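Local atomic coordinates of chemotaxis transducer (PDB entry 6GCV), a protein that senses nitrate for chemotaxis in Pseudomonas aeruginosa, binding it directly through the PilJ-type ligand-binding domain modelled here. Residues Q85-M99 with F115-L129. Numbering follows the deposited sequence. Where two conformers were deposited one is given.
Sequences QRQKVAQIWGRYRAM and FSQYSTELLGELNNL
Two oxygens of E125 grip the amide nitrogen of Q85. Q85 NE2 donates to the carboxylate, 2.8 Å from E125 OE1 on its anti lone pair, and to the main chain, 3.0 Å from E125 O. Both acceptors lie in the amide plane, which fixes the rotation of the amide. E125 O also takes the helical N-H of L129, the two donors coming from opposite faces of the carbonyl plane. A water bridges Q85 OE1 and E125 OE1, and the extended K88 chain adds a long salt bridge, K88 NZ to E125 OE2 at 3.6 Å. The bend of the E125 chain at chi2 (-62°) brings OE1 to the same amide nitrogen as its own backbone O.

At the other end, Y118 reaches across to helix 80-103, where R95 NE donates to Y118 OH over 2.7 Å, in the guanidinium plane and fairly straight (161°). M99 CE sits over one face of the Y118 ring, 3.6 Å from Y118 CG, a CH-pi contact with the sulfur placed obliquely, while I92 O meets the ring edge. On the inner side S119 OG donates to Y96 OH (2.9 Å); Y96 OH is also hydrogen-bonded to S31 O, and S119 OG to Q32 NE2, tying the pair to helix 18-42. The Y96 and F115 rings are nearly parallel but slid apart.

Between these two ends, L122 drops into a hole formed by V89, I92, W93 and Y96, its CD2 3.4 Å from Y96 CD2, while V89 CG1 packs on L126 CD2. Y58 of helix 48-67 stacks on the W93 ring and touches V89 and L126, covering this apolar layer. I92, Y96, Y118 and E125 likewise act as knobs. Segments 85-99 and 115-129, antiparallel with axes 9.6 Å apart at closest approach and crossing at -163°, thus show the knobs-into-holes packing of neighbouring helices within the PilJ-type four-helix bundle.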
loop_
_atom_site.group_PDB
_atom_site.type_symbol
_atom_site.label_atom_id
_atom_site.label_comp_id
_atom_site.label_asym_id
_atom_site.label_seq_id
_atom_site.Cartn_x
_atom_site.Cartn_y
_atom_site.Cartn_z
ATOM N N GLN A 85 7.739 17.040 6.696
ATOM C CA GLN A 85 7.200 15.686 6.766
ATOM C C GLN A 85 7.987 14.714 5.882
ATOM O O GLN A 85 8.198 13.562 6.291
ATOM C CB GLN A 85 5.719 15.659 6.453
ATOM C CG GLN A 85 5.044 14.290 6.647
ATOM C CD GLN A 85 5.055 13.792 8.090
ATOM O OE1 GLN A 85 5.310 14.548 9.028
ATOM N NE2 GLN A 85 4.814 12.488 8.276
ATOM N N ARG A 86 8.442 15.151 4.709
ATOM C CA ARG A 86 9.309 14.283 3.883
ATOM C C ARG A 86 10.580 13.956 4.649
ATOM O O ARG A 86 11.053 12.823 4.582
ATOM C CB ARG A 86 9.673 14.903 2.528
ATOM C CG ARG A 86 8.506 15.016 1.575
ATOM C CD ARG A 86 8.964 15.290 0.131
ATOM N NE ARG A 86 9.671 16.577 0.008
ATOM C CZ ARG A 86 9.112 17.723 -0.332
ATOM N NH1 ARG A 86 7.823 17.794 -0.643
ATOM N NH2 ARG A 86 9.849 18.842 -0.367
ATOM N N GLN A 87 11.143 14.920 5.378
ATOM C CA GLN A 87 12.356 14.632 6.142
ATOM C C GLN A 87 12.102 13.700 7.314
ATOM O O GLN A 87 12.900 12.838 7.592
ATOM C CB GLN A 87 13.082 15.899 6.618
ATOM C CG GLN A 87 14.398 15.535 7.337
ATOM C CD GLN A 87 15.258 14.505 6.564
ATOM O OE1 GLN A 87 15.645 13.406 7.083
ATOM N NE2 GLN A 87 15.518 14.822 5.291
ATOM N N LYS A 88 10.968 13.851 7.984
ATOM C CA LYS A 88 10.594 12.951 9.079
ATOM C C LYS A 88 10.441 11.532 8.551
ATOM O O LYS A 88 10.959 10.601 9.129
ATOM C CB LYS A 88 9.294 13.429 9.729
ATOM C CG LYS A 88 8.881 12.642 10.944
ATOM C CD LYS A 88 7.598 13.175 11.559
ATOM C CE LYS A 88 7.193 12.331 12.749
ATOM N NZ LYS A 88 6.056 12.951 13.436
ATOM N N VAL A 89 9.758 11.404 7.423
ATOM C CA VAL A 89 9.598 10.106 6.754
ATOM C C VAL A 89 10.964 9.512 6.400
ATOM O O VAL A 89 11.218 8.323 6.616
ATOM C CB VAL A 89 8.703 10.231 5.506
ATOM C CG1 VAL A 89 8.821 8.977 4.647
ATOM C CG2 VAL A 89 7.260 10.441 5.924
ATOM N N ALA A 90 11.846 10.340 5.865
ATOM C CA ALA A 90 13.164 9.857 5.444
ATOM C C ALA A 90 13.971 9.277 6.591
ATOM O O ALA A 90 14.670 8.254 6.425
ATOM C CB ALA A 90 13.962 10.942 4.762
ATOM N N GLN A 91 13.882 9.870 7.769
ATOM C CA GLN A 91 14.641 9.335 8.906
ATOM C C GLN A 91 14.089 7.978 9.331
ATOM O O GLN A 91 14.864 7.058 9.623
ATOM C CB GLN A 91 14.692 10.347 10.045
ATOM C CG GLN A 91 15.554 11.593 9.665
ATOM C CD GLN A 91 17.004 11.282 9.162
ATOM O OE1 GLN A 91 17.827 10.771 9.929
ATOM N NE2 GLN A 91 17.323 11.624 7.880
ATOM N N ILE A 92 12.765 7.833 9.345
ATOM C CA ILE A 92 12.140 6.552 9.696
ATOM C C ILE A 92 12.478 5.522 8.626
ATOM O O ILE A 92 12.862 4.381 8.915
ATOM C CB ILE A 92 10.613 6.693 9.832
ATOM C CG1 ILE A 92 10.286 7.637 10.999
ATOM C CG2 ILE A 92 9.907 5.345 10.002
ATOM C CD1 ILE A 92 8.877 8.160 10.924
ATOM N N TRP A 93 12.390 5.929 7.364
ATOM C CA TRP A 93 12.709 5.051 6.249
ATOM C C TRP A 93 14.114 4.463 6.359
ATOM O O TRP A 93 14.310 3.270 6.152
ATOM C CB TRP A 93 12.520 5.803 4.915
ATOM C CG TRP A 93 13.172 5.114 3.760
ATOM C CD1 TRP A 93 14.219 5.543 3.047
ATOM C CD2 TRP A 93 12.839 3.842 3.250
ATOM N NE1 TRP A 93 14.557 4.618 2.092
ATOM C CE2 TRP A 93 13.713 3.553 2.211
ATOM C CE3 TRP A 93 11.837 2.919 3.545
ATOM C CZ2 TRP A 93 13.639 2.381 1.495
ATOM C CZ3 TRP A 93 11.788 1.762 2.826
ATOM C CH2 TRP A 93 12.685 1.501 1.823
ATOM N N GLY A 94 15.114 5.276 6.684
ATOM C CA GLY A 94 16.464 4.722 6.802
ATOM C C GLY A 94 16.556 3.578 7.782
ATOM O O GLY A 94 17.209 2.561 7.527
ATOM N N ARG A 95 15.901 3.719 8.916
ATOM C CA ARG A 95 15.914 2.667 9.925
ATOM C C ARG A 95 15.109 1.459 9.474
ATOM O O ARG A 95 15.511 0.322 9.681
ATOM C CB ARG A 95 15.407 3.215 11.261
ATOM C CG ARG A 95 16.364 4.236 11.885
ATOM C CD ARG A 95 15.860 4.797 13.201
ATOM N NE ARG A 95 14.868 5.864 13.051
ATOM C CZ ARG A 95 15.148 7.167 12.928
ATOM N NH1 ARG A 95 16.405 7.589 12.891
ATOM N NH2 ARG A 95 14.164 8.055 12.815
ATOM N N TYR A 96 13.972 1.694 8.851
ATOM C CA TYR A 96 13.126 0.596 8.351
ATOM C C TYR A 96 13.838 -0.196 7.280
ATOM O O TYR A 96 13.775 -1.440 7.259
ATOM C CB TYR A 96 11.829 1.191 7.802
ATOM C CG TYR A 96 10.789 0.208 7.318
ATOM C CD1 TYR A 96 10.199 -0.715 8.186
ATOM C CD2 TYR A 96 10.371 0.220 6.023
ATOM C CE1 TYR A 96 9.201 -1.579 7.727
ATOM C CE2 TYR A 96 9.364 -0.611 5.559
ATOM C CZ TYR A 96 8.757 -1.487 6.416
ATOM O OH TYR A 96 7.685 -2.271 6.006
ATOM N N ARG A 97 14.515 0.504 6.377
ATOM C CA ARG A 97 15.231 -0.178 5.292
ATOM C C ARG A 97 16.286 -1.120 5.855
ATOM O O ARG A 97 16.443 -2.246 5.392
ATOM C CB ARG A 97 15.827 0.853 4.334
ATOM C CG ARG A 97 16.486 0.228 3.107
ATOM C CD ARG A 97 17.165 1.304 2.317
ATOM N NE ARG A 97 18.144 1.973 3.144
ATOM C CZ ARG A 97 18.398 3.272 3.117
ATOM N NH1 ARG A 97 17.762 4.087 2.265
ATOM N NH2 ARG A 97 19.316 3.750 3.930
ATOM N N ALA A 98 16.998 -0.676 6.888
ATOM C CA ALA A 98 18.009 -1.547 7.494
ATOM C C ALA A 98 17.340 -2.766 8.137
ATOM O O ALA A 98 17.857 -3.866 8.093
ATOM C CB ALA A 98 18.817 -0.802 8.524
ATOM N N MET A 99 16.166 -2.582 8.733
ATOM C CA MET A 99 15.446 -3.702 9.340
ATOM C C MET A 99 15.016 -4.708 8.271
ATOM O O MET A 99 15.101 -5.907 8.482
ATOM C CB MET A 99 14.181 -3.220 10.043
ATOM C CG MET A 99 14.375 -2.416 11.306
ATOM S SD MET A 99 12.762 -1.784 11.870
ATOM C CE MET A 99 13.352 -0.824 13.265
ATOM N N PHE A 115 9.777 -4.899 14.254
ATOM C CA PHE A 115 9.695 -4.678 12.817
ATOM C C PHE A 115 8.279 -4.289 12.383
ATOM O O PHE A 115 8.069 -3.331 11.628
ATOM C CB PHE A 115 10.184 -5.913 12.078
ATOM C CG PHE A 115 9.967 -5.853 10.609
ATOM C CD1 PHE A 115 10.623 -4.925 9.835
ATOM C CD2 PHE A 115 9.079 -6.725 10.003
ATOM C CE1 PHE A 115 10.422 -4.898 8.480
ATOM C CE2 PHE A 115 8.906 -6.700 8.642
ATOM C CZ PHE A 115 9.565 -5.779 7.904
ATOM N N SER A 116 7.314 -5.036 12.871
ATOM C CA SER A 116 5.921 -4.737 12.570
ATOM C C SER A 116 5.504 -3.354 13.058
ATOM O O SER A 116 4.835 -2.601 12.349
ATOM C CB SER A 116 5.024 -5.793 13.216
ATOM O OG SER A 116 3.682 -5.504 12.966
ATOM N N GLN A 117 5.904 -3.025 14.285
ATOM C CA GLN A 117 5.600 -1.702 14.824
ATOM C C GLN A 117 6.191 -0.617 13.930
ATOM O O GLN A 117 5.562 0.421 13.672
ATOM C CB GLN A 117 6.149 -1.542 16.245
ATOM C CG GLN A 117 5.685 -0.266 16.960
ATOM C CD GLN A 117 6.449 1.001 16.581
ATOM O OE1 GLN A 117 7.572 0.941 16.109
ATOM N NE2 GLN A 117 5.840 2.157 16.816
ATOM N N TYR A 118 7.403 -0.838 13.471
ATOM C CA TYR A 118 8.058 0.147 12.660
ATOM C C TYR A 118 7.434 0.273 11.265
ATOM O O TYR A 118 7.273 1.387 10.733
ATOM C CB TYR A 118 9.552 -0.139 12.606
ATOM C CG TYR A 118 10.340 1.129 12.672
ATOM C CD1 TYR A 118 10.365 1.922 13.816
ATOM C CD2 TYR A 118 10.955 1.595 11.551
ATOM C CE1 TYR A 118 11.059 3.120 13.841
ATOM C CE2 TYR A 118 11.679 2.769 11.570
ATOM C CZ TYR A 118 11.723 3.535 12.702
ATOM O OH TYR A 118 12.419 4.735 12.665
ATOM N N SER A 119 6.970 -0.849 10.727
ATOM C CA SER A 119 6.236 -0.817 9.462
ATOM C C SER A 119 4.964 0.027 9.589
ATOM O O SER A 119 4.649 0.850 8.715
ATOM C CB SER A 119 5.881 -2.242 9.024
ATOM O OG SER A 119 5.346 -2.256 7.696
ATOM N N THR A 120 4.254 -0.174 10.690
ATOM C CA THR A 120 3.028 0.570 10.952
ATOM C C THR A 120 3.313 2.054 11.169
ATOM O O THR A 120 2.560 2.923 10.706
ATOM C CB THR A 120 2.297 -0.075 12.132
ATOM O OG1 THR A 120 1.880 -1.380 11.704
ATOM C CG2 THR A 120 1.107 0.788 12.633
ATOM N N GLU A 121 4.404 2.361 11.870
ATOM C CA GLU A 121 4.800 3.730 12.087
ATOM C C GLU A 121 5.108 4.432 10.784
ATOM O O GLU A 121 4.649 5.558 10.536
ATOM C CB GLU A 121 5.996 3.802 13.055
ATOM C CG GLU A 121 6.527 5.207 13.282
ATOM C CD GLU A 121 7.709 5.262 14.219
ATOM O OE1 GLU A 121 7.925 4.309 15.005
ATOM O OE2 GLU A 121 8.396 6.302 14.212
ATOM N N LEU A 122 5.911 3.785 9.943
ATOM C CA LEU A 122 6.241 4.381 8.647
ATOM C C LEU A 122 4.987 4.614 7.819
ATOM O O LEU A 122 4.793 5.668 7.221
ATOM C CB LEU A 122 7.257 3.541 7.880
ATOM C CG LEU A 122 7.578 4.025 6.469
ATOM C CD1 LEU A 122 8.177 5.399 6.499
ATOM C CD2 LEU A 122 8.529 3.076 5.759
ATOM N N LEU A 123 4.125 3.595 7.775
ATOM C CA LEU A 123 2.860 3.710 7.046
ATOM C C LEU A 123 2.071 4.938 7.507
ATOM O O LEU A 123 1.575 5.721 6.674
ATOM C CB LEU A 123 2.053 2.415 7.228
ATOM C CG LEU A 123 0.657 2.430 6.647
ATOM C CD1 LEU A 123 0.652 2.694 5.164
ATOM C CD2 LEU A 123 -0.042 1.132 6.975
ATOM N N GLY A 124 2.002 5.119 8.822
ATOM C CA GLY A 124 1.276 6.269 9.377
ATOM C C GLY A 124 1.862 7.591 8.932
ATOM O O GLY A 124 1.134 8.533 8.628
ATOM N N GLU A 125 3.187 7.677 8.939
ATOM C CA GLU A 125 3.847 8.922 8.523
ATOM C C GLU A 125 3.736 9.179 7.040
ATOM O O GLU A 125 3.640 10.334 6.623
ATOM C CB GLU A 125 5.286 8.981 8.994
ATOM C CG GLU A 125 5.388 8.908 10.521
ATOM C CD GLU A 125 4.722 10.059 11.257
ATOM O OE1 GLU A 125 4.485 11.144 10.693
ATOM O OE2 GLU A 125 4.445 9.887 12.464
ATOM N N LEU A 126 3.698 8.112 6.244
ATOM C CA LEU A 126 3.440 8.274 4.828
ATOM C C LEU A 126 2.020 8.735 4.578
ATOM O O LEU A 126 1.761 9.542 3.702
ATOM C CB LEU A 126 3.721 6.968 4.077
ATOM C CG LEU A 126 5.184 6.575 4.001
ATOM C CD1 LEU A 126 5.346 5.119 3.589
ATOM C CD2 LEU A 126 5.956 7.517 3.090
ATOM N N ASN A 127 1.076 8.182 5.330
ATOM C CA ASN A 127 -0.293 8.651 5.216
ATOM C C ASN A 127 -0.384 10.122 5.618
ATOM O O ASN A 127 -1.112 10.901 4.990
ATOM C CB ASN A 127 -1.199 7.805 6.077
ATOM C CG ASN A 127 -2.627 8.025 5.744
ATOM O OD1 ASN A 127 -3.027 7.965 4.576
ATOM N ND2 ASN A 127 -3.409 8.262 6.756
ATOM N N ASN A 128 0.337 10.515 6.676
ATOM C CA ASN A 128 0.341 11.918 7.069
ATOM C C ASN A 128 0.913 12.815 5.954
ATOM O O ASN A 128 0.442 13.922 5.727
ATOM C CB ASN A 128 1.119 12.140 8.363
ATOM C CG ASN A 128 0.443 11.514 9.573
ATOM O OD1 ASN A 128 -0.760 11.221 9.547
ATOM N ND2 ASN A 128 1.213 11.299 10.653
ATOM N N LEU A 129 1.940 12.344 5.265
ATOM C CA LEU A 129 2.503 13.080 4.127
ATOM C C LEU A 129 1.464 13.286 3.043
ATOM O O LEU A 129 1.290 14.415 2.549
ATOM C CB LEU A 129 3.756 12.390 3.580
ATOM C CG LEU A 129 4.386 13.018 2.328
ATOM C CD1 LEU A 129 4.854 14.426 2.594
ATOM C CD2 LEU A 129 5.515 12.161 1.777
HETATM O O HOH W 1 3.158 14.056 10.879
#